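Local coordinates for enterobactin synthetase component F-related protein (Vibrio cholerae serotype O1, PDB 4OXI) that binds glycyl-adenosine-5'-phosphate and probably activates glycine with ATP for a lipopolysaccharide modification pathway behind antimicrobial-peptide resistance, at residues Thr363-Thr366 with Ile367-Tyr371; Gln260-Asp263 with Leu264-Leu268. All blocks are in the same frame, centred on the assembly; numbering follows the deposited sequence.

Contact 1 (Thr363-Thr366 with Ile367-Tyr371); sequences TECT and IAVTY. With GAP (glycyl-adenosine-5'-phosphate), chain B.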
loop_
_atom_site.group_PDB
_atom_site.type_symbol
_atom_site.label_atom_id
_atom_site.label_comp_id
_atom_site.label_asym_id
_atom_site.label_seq_id
_atom_site.Cartn_x
_atom_site.Cartn_y
_atom_site.Cartn_z
ATOM N N THR A 363 -5.373 -3.787 -3.549
ATOM C CA THR A 363 -5.599 -2.393 -3.220
ATOM C C THR A 363 -7.035 -2.010 -3.542
ATOM O O THR A 363 -7.640 -1.188 -2.841
ATOM C CB THR A 363 -4.607 -1.508 -3.994
ATOM O OG1 THR A 363 -3.268 -1.901 -3.642
ATOM C CG2 THR A 363 -4.810 -0.014 -3.676
ATOM N N GLU A 364 -7.585 -2.628 -4.587
ATOM C CA GLU A 364 -8.958 -2.354 -5.034
ATOM C C GLU A 364 -10.016 -2.685 -3.969
ATOM O O GLU A 364 -11.156 -2.212 -4.041
ATOM C CB GLU A 364 -9.256 -3.129 -6.324
ATOM C CG GLU A 364 -8.592 -2.547 -7.587
ATOM C CD GLU A 364 -7.156 -3.056 -7.828
ATOM O OE1 GLU A 364 -6.539 -3.610 -6.886
ATOM O OE2 GLU A 364 -6.646 -2.920 -8.975
ATOM N N CYS A 365 -9.649 -3.505 -2.988
ATOM C CA CYS A 365 -10.590 -3.867 -1.940
ATOM C C CYS A 365 -10.074 -3.474 -0.550
ATOM O O CYS A 365 -10.335 -4.179 0.426
ATOM C CB CYS A 365 -10.930 -5.364 -1.982
ATOM S SG CYS A 365 -12.577 -5.762 -1.260
ATOM N N THR A 366 -9.353 -2.356 -0.481
ATOM C CA THR A 366 -8.912 -1.753 0.783
ATOM C C THR A 366 -8.041 -2.681 1.630
ATOM O O THR A 366 -8.503 -3.260 2.620
ATOM C CB THR A 366 -10.113 -1.216 1.602
ATOM O OG1 THR A 366 -10.919 -0.400 0.748
ATOM C CG2 THR A 366 -9.644 -0.358 2.781
ATOM N N ILE A 367 -6.777 -2.799 1.226
ATOM C CA ILE A 367 -5.705 -3.443 2.005
ATOM C C ILE A 367 -5.753 -4.981 2.059
ATOM O O ILE A 367 -5.027 -5.653 1.320
ATOM C CB ILE A 367 -5.594 -2.849 3.410
ATOM C CG1 ILE A 367 -5.657 -1.315 3.347
ATOM C CG2 ILE A 367 -4.316 -3.328 4.087
ATOM C CD1 ILE A 367 -5.664 -0.646 4.736
ATOM N N ALA A 368 -6.587 -5.543 2.929
ATOM C CA ALA A 368 -6.742 -6.993 2.976
ATOM C C ALA A 368 -8.201 -7.332 3.183
ATOM O O ALA A 368 -8.909 -6.605 3.890
ATOM C CB ALA A 368 -5.892 -7.596 4.106
ATOM N N VAL A 369 -8.649 -8.448 2.614
ATOM C CA VAL A 369 -10.050 -8.840 2.748
ATOM C C VAL A 369 -10.211 -10.208 3.415
ATOM O O VAL A 369 -11.284 -10.537 3.922
ATOM C CB VAL A 369 -10.794 -8.783 1.380
ATOM C CG1 VAL A 369 -10.287 -9.854 0.448
ATOM C CG2 VAL A 369 -12.296 -8.902 1.568
ATOM N N THR A 370 -9.145 -11.006 3.428
ATOM C CA THR A 370 -9.159 -12.242 4.192
ATOM C C THR A 370 -7.925 -12.344 5.061
ATOM O O THR A 370 -6.946 -11.605 4.872
ATOM C CB THR A 370 -9.177 -13.491 3.296
ATOM O OG1 THR A 370 -7.882 -13.658 2.701
ATOM C CG2 THR A 370 -10.256 -13.386 2.204
ATOM N N TYR A 371 -7.964 -13.291 5.989
ATOM C CA TYR A 371 -6.864 -13.520 6.915
ATOM C C TYR A 371 -6.865 -14.984 7.334
ATOM O O TYR A 371 -7.897 -15.661 7.280
ATOM C CB TYR A 371 -7.035 -12.668 8.167
ATOM C CG TYR A 371 -8.066 -13.242 9.115
ATOM C CD1 TYR A 371 -7.681 -13.955 10.245
ATOM C CD2 TYR A 371 -9.428 -13.082 8.872
ATOM C CE1 TYR A 371 -8.621 -14.492 11.110
ATOM C CE2 TYR A 371 -10.377 -13.620 9.735
ATOM C CZ TYR A 371 -9.963 -14.319 10.852
ATOM O OH TYR A 371 -10.890 -14.846 11.715
HETATM N N GAP B . -3.178 -4.610 -0.314
HETATM C CA GAP B . -2.063 -5.584 -0.122
HETATM C C GAP B . -1.429 -5.811 -1.480
HETATM O O GAP B . -0.465 -6.536 -1.643
HETATM P PA GAP B . -1.548 -5.124 -4.139
HETATM O O1A GAP B . -2.734 -4.549 -4.873
HETATM O O2A GAP B . -0.177 -4.480 -4.258
HETATM O O3A GAP B . -2.031 -5.128 -2.611
HETATM C "C5'" GAP B . -2.664 -7.436 -4.672
HETATM O "O5'" GAP B . -1.462 -6.672 -4.567
HETATM C "C4'" GAP B . -2.315 -8.831 -5.150
HETATM O "O4'" GAP B . -1.269 -9.364 -4.335
HETATM C "C3'" GAP B . -3.443 -9.822 -4.973
HETATM O "O3'" GAP B . -4.362 -9.759 -6.063
HETATM C "C2'" GAP B . -2.695 -11.142 -4.893
HETATM O "O2'" GAP B . -2.268 -11.546 -6.184
HETATM C "C1'" GAP B . -1.405 -10.779 -4.204
HETATM N N9 GAP B . -1.506 -11.114 -2.766
HETATM C C8 GAP B . -1.825 -10.253 -1.781
HETATM N N7 GAP B . -1.815 -10.868 -0.572
HETATM C C5 GAP B . -1.494 -12.163 -0.787
HETATM C C6 GAP B . -1.327 -13.365 0.056
HETATM N N6 GAP B . -1.480 -13.296 1.406
HETATM N N1 GAP B . -0.997 -14.520 -0.568
HETATM C C2 GAP B . -0.830 -14.596 -1.909
HETATM N N3 GAP B . -0.969 -13.537 -2.730
HETATM C C4 GAP B . -1.290 -12.318 -2.235
#

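Contact 2 (Gln260-Asp263 with Leu264-Leu268); sequences QYSD and LTFDL. With GAP (glycyl-adenosine-5'-phosphate), chain B.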
loop_
_atom_site.group_PDB
_atom_site.type_symbol
_atom_site.label_atom_id
_atom_site.label_comp_id
_atom_site.label_asym_id
_atom_site.label_seq_id
_atom_site.Cartn_x
_atom_site.Cartn_y
_atom_site.Cartn_z
ATOM N N GLN A 260 6.286 0.685 10.941
ATOM C CA GLN A 260 5.812 1.277 9.693
ATOM C C GLN A 260 6.864 0.993 8.612
ATOM O O GLN A 260 7.702 1.836 8.309
ATOM C CB GLN A 260 5.585 2.785 9.857
ATOM C CG GLN A 260 4.526 3.365 8.933
ATOM C CD GLN A 260 4.946 3.351 7.470
ATOM O OE1 GLN A 260 5.564 4.303 6.983
ATOM N NE2 GLN A 260 4.619 2.269 6.765
ATOM N N TYR A 261 6.821 -0.205 8.045
ATOM C CA TYR A 261 7.816 -0.622 7.064
ATOM C C TYR A 261 7.515 -0.193 5.612
ATOM O O TYR A 261 8.388 0.327 4.928
ATOM C CB TYR A 261 7.981 -2.141 7.139
ATOM C CG TYR A 261 8.879 -2.733 6.078
ATOM C CD1 TYR A 261 10.254 -2.851 6.273
ATOM C CD2 TYR A 261 8.346 -3.202 4.888
ATOM C CE1 TYR A 261 11.068 -3.427 5.295
ATOM C CE2 TYR A 261 9.149 -3.763 3.907
ATOM C CZ TYR A 261 10.497 -3.873 4.109
ATOM O OH TYR A 261 11.258 -4.446 3.110
ATOM N N SER A 262 6.287 -0.419 5.143
ATOM C CA SER A 262 5.950 -0.212 3.732
ATOM C C SER A 262 5.994 1.260 3.290
ATOM O O SER A 262 5.737 2.162 4.093
ATOM C CB SER A 262 4.559 -0.781 3.453
ATOM O OG SER A 262 4.481 -2.155 3.806
ATOM N N ASP A 263 6.313 1.497 2.015
ATOM C CA ASP A 263 6.212 2.835 1.426
ATOM C C ASP A 263 4.779 3.365 1.546
ATOM O O ASP A 263 3.816 2.584 1.537
ATOM C CB ASP A 263 6.628 2.801 -0.057
ATOM C CG ASP A 263 8.117 2.434 -0.258
ATOM O OD1 ASP A 263 8.961 2.740 0.627
ATOM O OD2 ASP A 263 8.443 1.838 -1.311
ATOM N N LEU A 264 4.640 4.683 1.670
ATOM C CA LEU A 264 3.330 5.334 1.797
ATOM C C LEU A 264 2.463 5.169 0.544
ATOM O O LEU A 264 1.250 5.329 0.605
ATOM C CB LEU A 264 3.500 6.822 2.134
ATOM C CG LEU A 264 4.125 7.078 3.518
ATOM C CD1 LEU A 264 4.429 8.549 3.725
ATOM C CD2 LEU A 264 3.216 6.584 4.631
ATOM N N THR A 265 3.084 4.861 -0.591
ATOM C CA THR A 265 2.337 4.584 -1.821
ATOM C C THR A 265 1.732 3.180 -1.839
ATOM O O THR A 265 0.994 2.849 -2.760
ATOM C CB THR A 265 3.245 4.692 -3.077
ATOM O OG1 THR A 265 4.466 3.976 -2.843
ATOM C CG2 THR A 265 3.561 6.157 -3.411
ATOM N N PHE A 266 2.081 2.348 -0.856
ATOM C CA PHE A 266 1.584 0.959 -0.768
ATOM C C PHE A 266 0.557 0.955 0.365
ATOM O O PHE A 266 0.829 1.516 1.444
ATOM C CB PHE A 266 2.752 0.020 -0.416
ATOM C CG PHE A 266 2.446 -1.453 -0.565
ATOM C CD1 PHE A 266 1.317 -1.896 -1.257
ATOM C CD2 PHE A 266 3.295 -2.407 -0.006
ATOM C CE1 PHE A 266 1.036 -3.263 -1.391
ATOM C CE2 PHE A 266 3.025 -3.780 -0.135
ATOM C CZ PHE A 266 1.895 -4.204 -0.831
ATOM N N ASP A 267 -0.615 0.354 0.145
ATOM C CA ASP A 267 -1.673 0.483 1.148
ATOM C C ASP A 267 -1.417 -0.229 2.488
ATOM O O ASP A 267 -2.126 0.023 3.458
ATOM C CB ASP A 267 -3.077 0.199 0.582
ATOM C CG ASP A 267 -3.304 -1.268 0.241
ATOM O OD1 ASP A 267 -2.399 -2.109 0.470
ATOM O OD2 ASP A 267 -4.419 -1.583 -0.246
ATOM N N LEU A 268 -0.398 -1.085 2.558
ATOM C CA LEU A 268 0.028 -1.633 3.852
ATOM C C LEU A 268 0.397 -0.528 4.833
ATOM O O LEU A 268 0.255 -0.703 6.048
ATOM C CB LEU A 268 1.210 -2.585 3.700
ATOM C CG LEU A 268 0.977 -3.863 2.878
ATOM C CD1 LEU A 268 2.109 -4.854 3.127
ATOM C CD2 LEU A 268 -0.365 -4.502 3.210
HETATM N N GAP B . -3.178 -4.610 -0.314
HETATM C CA GAP B . -2.063 -5.584 -0.122
HETATM C C GAP B . -1.429 -5.811 -1.480
HETATM O O GAP B . -0.465 -6.536 -1.643
HETATM P PA GAP B . -1.548 -5.124 -4.139
HETATM O O1A GAP B . -2.734 -4.549 -4.873
HETATM O O2A GAP B . -0.177 -4.480 -4.258
HETATM O O3A GAP B . -2.031 -5.128 -2.611
HETATM C "C5'" GAP B . -2.664 -7.436 -4.672
HETATM O "O5'" GAP B . -1.462 -6.672 -4.567
HETATM C "C4'" GAP B . -2.315 -8.831 -5.150
HETATM O "O4'" GAP B . -1.269 -9.364 -4.335
HETATM C "C3'" GAP B . -3.443 -9.822 -4.973
HETATM O "O3'" GAP B . -4.362 -9.759 -6.063
HETATM C "C2'" GAP B . -2.695 -11.142 -4.893
HETATM O "O2'" GAP B . -2.268 -11.546 -6.184
HETATM C "C1'" GAP B . -1.405 -10.779 -4.204
HETATM N N9 GAP B . -1.506 -11.114 -2.766
HETATM C C8 GAP B . -1.825 -10.253 -1.781
HETATM N N7 GAP B . -1.815 -10.868 -0.572
HETATM C C5 GAP B . -1.494 -12.163 -0.787
HETATM C C6 GAP B . -1.327 -13.365 0.056
HETATM N N6 GAP B . -1.480 -13.296 1.406
HETATM N N1 GAP B . -0.997 -14.520 -0.568
HETATM C C2 GAP B . -0.830 -14.596 -1.909
HETATM N N3 GAP B . -0.969 -13.537 -2.730
HETATM C C4 GAP B . -1.290 -12.318 -2.235
#

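Contact 1 (Thr363-Thr366 with Ile367-Tyr371)
The peptide plane joining Thr-366 to Ile-367 carries two aliphatic branches over the same face: Thr-366 CG2 and Ile-367 CG1, 4.1 Å apart, with the two side chains crossing obliquely. Farther along, Tyr-371 sets its ring nearly parallel to that of Phe-389. Cys-365 SG touches Val-369 CG2 at 4.2 Å, an apolar contact across the bend. Both Thr-366 (phi 59°) and Ile-367 (phi 75°) have positive phi, which bends the chain sharply between the short 3-10 turn and the strand beginning at Thr-370. Thr-363 and Glu-364 belong to the sequence YGPTE, recognisable as core motif A5 of adenylation domains. Thr-363 grips one phosphoryl oxygen twice: its N donates to O1A of the ligand over 3.0 Å, at 159°, and OG1, which lies beside that N, also donates to O1A over 3.0 Å. The ligand amino N donates a hydrogen bond to Ile-367 O (2.7 Å). A classic beta bulge opens the strand, two residues, Val-369 and Thr-370, being set against the single Tyr-360. Thr-366 OG1 hydrogen-bonds Gln-423 O, and Glu-364 OE2 forms a salt bridge with Arg-477 and a hydrogen bond with Tyr-428.

Contact 2 (Gln260-Asp263 with Leu264-Leu268)
Ser-262 overlaps the base of Leu-268: Ser-262 OG comes within 3.3 Å of Leu-268 CB, and its own CB packs beside the same carbon. The hydroxyl also approaches the Phe-266 ring obliquely, with OG 4.0 Å from CD2 of that ring. Leu-268 meets the ring too, its CG lying over one face, offset toward the rim. Phe-266 swings its CG anti to the backbone N (chi1 -168°), which carries the ring to the glycyl end of the bound adenylate; the ligand carbonyl O sits at the ring edge, in plane, 3.4 Å from Phe-266 CZ. A type I beta turn runs from Asp-263 to Phe-266. It is closed by Phe-266 N donating to Asp-263 O over 3.0 Å, with the donor well above the carbonyl plane rather than on a lone pair. The turn leads into Phe-Asp-Leu-Ser, the FDxS signature of core motif A4 in adenylation domains. The ligand amino N donates a hydrogen bond to Asp-267 OD1 (2.7 Å), probably as in related domains such as the phenylalanine-activating one. At the start of the stretch Gln-260 bends back on its own segment: NE2 donates to Ser-262 O at 2.9 Å, nearly straight (168°) and on a lone pair in the carbonyl plane, and also hydrogen-bonds Asp-272 of helix 268-279. Its OE1, bonded to Tyr-111, rests 4.0 Å from Leu-264 CD2, the two side chains crossing at about a right angle. Leu-264 itself packs onto helix 108-119, while Asp-263 OD1 is held in a salt bridge by Arg-106.

In the fold
Coming from the N terminus, the chain reaches contact 2 first, as it leaves strand 257-260, the outermost strand of its mixed sheet, and turns into helix 268-279. Contact 1 follows nearly a hundred residues later, in the loop joining strands 356-360 and 370-373, which are antiparallel neighbours in another mixed sheet. The two loops lie in series, neither nesting nor crossing. Their centres stand about 14 Å apart, yet they touch: Asp-267 OD2 comes within 3.0 Å of Ile-367 N, and Leu-268 CD2 touches Ile-367 CG2. Two sheets are thereby tied together around the glycyl-adenylate, which both loops reach.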